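Long-range contact in surface presentation of antigens protein SpaS (PDB 2VT1), which is required for secretion of the three Ipa invasion proteins of Shigella flexneri and belongs to the type III secretion exporter family: residues Pro18-Ile23 with Ser61-Glu66. Sequence-based numbering, arbitrary orientation.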
loop_
_atom_site.group_PDB
_atom_site.type_symbol
_atom_site.label_atom_id
_atom_site.label_comp_id
_atom_site.label_asym_id
_atom_site.label_seq_id
_atom_site.Cartn_x
_atom_site.Cartn_y
_atom_site.Cartn_z
ATOM N N PRO B 18 -6.148 -8.086 4.283
ATOM C CA PRO B 18 -5.191 -6.970 4.389
ATOM C C PRO B 18 -5.905 -5.636 4.586
ATOM O O PRO B 18 -7.079 -5.541 4.321
ATOM C CB PRO B 18 -4.451 -6.999 3.037
ATOM C CG PRO B 18 -4.624 -8.404 2.531
ATOM C CD PRO B 18 -5.994 -8.829 3.021
ATOM N N PHE B 19 -5.194 -4.615 5.031
ATOM C CA PHE B 19 -5.804 -3.333 5.371
ATOM C C PHE B 19 -5.077 -2.219 4.621
ATOM O O PHE B 19 -3.854 -2.164 4.631
ATOM C CB PHE B 19 -5.705 -3.125 6.887
ATOM C CG PHE B 19 -6.100 -1.748 7.368
ATOM C CD1 PHE B 19 -7.354 -1.518 7.891
ATOM C CD2 PHE B 19 -5.200 -0.709 7.348
ATOM C CE1 PHE B 19 -7.716 -0.276 8.358
ATOM C CE2 PHE B 19 -5.559 0.551 7.815
ATOM C CZ PHE B 19 -6.811 0.763 8.330
ATOM N N ILE B 20 -5.836 -1.366 3.940
ATOM C CA ILE B 20 -5.274 -0.232 3.196
ATOM C C ILE B 20 -5.012 0.966 4.115
ATOM O O ILE B 20 -5.948 1.563 4.635
ATOM C CB ILE B 20 -6.210 0.216 2.047
ATOM C CG1 ILE B 20 -6.295 -0.879 0.972
ATOM C CG2 ILE B 20 -5.722 1.577 1.465
ATOM C CD1 ILE B 20 -7.412 -0.688 -0.038
ATOM N N SER B 21 -3.734 1.299 4.287
ATOM C CA SER B 21 -3.270 2.372 5.178
ATOM C C SER B 21 -3.064 3.732 4.495
ATOM O O SER B 21 -2.901 4.752 5.163
ATOM C CB SER B 21 -1.937 1.966 5.790
ATOM O OG SER B 21 -1.016 1.584 4.778
ATOM N N LEU B 22 -3.034 3.749 3.172
ATOM C CA LEU B 22 -2.868 4.995 2.452
ATOM C C LEU B 22 -3.213 4.782 0.989
ATOM O O LEU B 22 -3.033 3.699 0.436
ATOM C CB LEU B 22 -1.442 5.567 2.644
ATOM C CG LEU B 22 -0.216 5.010 1.899
ATOM C CD1 LEU B 22 -0.067 5.640 0.525
ATOM C CD2 LEU B 22 1.037 5.260 2.698
ATOM N N ILE B 23 -3.766 5.814 0.390
ATOM C CA ILE B 23 -3.954 5.855 -1.042
ATOM C C ILE B 23 -3.571 7.241 -1.512
ATOM O O ILE B 23 -4.222 8.219 -1.155
ATOM C CB ILE B 23 -5.405 5.603 -1.468
ATOM C CG1 ILE B 23 -5.911 4.250 -0.940
ATOM C CG2 ILE B 23 -5.507 5.660 -2.996
ATOM C CD1 ILE B 23 -7.287 3.843 -1.473
ATOM N N SER B 61 -9.293 1.206 5.165
ATOM C CA SER B 61 -10.315 0.169 5.088
ATOM C C SER B 61 -9.703 -1.197 4.724
ATOM O O SER B 61 -8.612 -1.267 4.134
ATOM C CB SER B 61 -11.417 0.574 4.093
ATOM O OG SER B 61 -10.962 0.597 2.747
ATOM N N PHE B 62 -10.399 -2.275 5.086
ATOM C CA PHE B 62 -9.951 -3.617 4.743
ATOM C C PHE B 62 -10.237 -3.947 3.295
ATOM O O PHE B 62 -11.206 -3.472 2.732
ATOM C CB PHE B 62 -10.601 -4.641 5.664
ATOM C CG PHE B 62 -10.156 -4.508 7.074
ATOM C CD1 PHE B 62 -10.846 -3.692 7.950
ATOM C CD2 PHE B 62 -9.013 -5.148 7.513
ATOM C CE1 PHE B 62 -10.422 -3.535 9.245
ATOM C CE2 PHE B 62 -8.585 -4.994 8.814
ATOM C CZ PHE B 62 -9.292 -4.187 9.679
ATOM N N VAL B 63 -9.371 -4.746 2.684
ATOM C CA VAL B 63 -9.568 -5.133 1.304
ATOM C C VAL B 63 -10.792 -6.042 1.256
ATOM O O VAL B 63 -10.956 -6.907 2.108
ATOM C CB VAL B 63 -8.321 -5.822 0.729
ATOM C CG1 VAL B 63 -8.556 -6.254 -0.715
ATOM C CG2 VAL B 63 -7.140 -4.887 0.808
ATOM N N ASP B 64 -11.663 -5.822 0.276
ATOM C CA ASP B 64 -12.900 -6.586 0.172
ATOM C C ASP B 64 -12.626 -8.025 -0.263
ATOM O O ASP B 64 -11.595 -8.302 -0.863
ATOM C CB ASP B 64 -13.872 -5.890 -0.782
ATOM C CG ASP B 64 -13.328 -5.771 -2.185
ATOM O OD1 ASP B 64 -12.462 -6.587 -2.547
ATOM O OD2 ASP B 64 -13.766 -4.860 -2.924
ATOM N N PHE B 65 -13.549 -8.937 0.054
ATOM C CA PHE B 65 -13.338 -10.377 -0.158
ATOM C C PHE B 65 -12.879 -10.664 -1.567
ATOM O O PHE B 65 -12.109 -11.586 -1.801
ATOM C CB PHE B 65 -14.613 -11.184 0.142
ATOM N N GLU B 66 -13.346 -9.855 -2.506
ATOM C CA GLU B 66 -13.076 -10.075 -3.919
ATOM C C GLU B 66 -11.587 -9.951 -4.273
ATOM O O GLU B 66 -11.108 -10.637 -5.166
ATOM C CB GLU B 66 -13.912 -9.100 -4.763
#
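One face of the Phe62 ring carries CD1 of Phe19 over its centre, 3.7 Å above the plane, and the backbone N of Ser61 lies over one face of the Phe19 ring. The two phenyl groups form an edge-to-face (T-shaped) pair, planes at 74°. They project from a non-hydrogen-bonded position of an antiparallel pairing, in which the short, weakly bonded strand 61-62 joins the sheet of this cytoplasmic exporter domain along strand 19-25, whose other neighbour is strand 4-9. Phe19 has CG anti to its backbone N (chi1 171°), whereas Phe62 has CG anti to its carbonyl carbon. The two side chains cross obliquely, and Phe19 CB also rests against the CD2-CE2 side of the Phe62 ring.

Backbone hydrogen bonds flank the Phe19-Phe62 pair on both sides. Val63 N donates to Pro18 O almost in line, at 2.9 Å. Ile20 N donates to Ser61 O at 2.8 Å, and both donors lie in the plane of the carbonyl they meet. The return bond from Ser61 N to Ile20 O is weak, while Ser61 OG is held by the carbonyl of Thr58.

Pro18 and Val63 both pack on helix 68-80, meeting Val71 in common, and Ile20 touches Ile6 of strand 4-9. Val63 CG2, anti to the carbonyl carbon of its own residue, contacts Pro18 CB and Ile20 CG1, each at 4.1 Å. The same CG2 lies 3.6 Å from Pro18 O, the carbonyl oxygen that accepts the Val63 N-H.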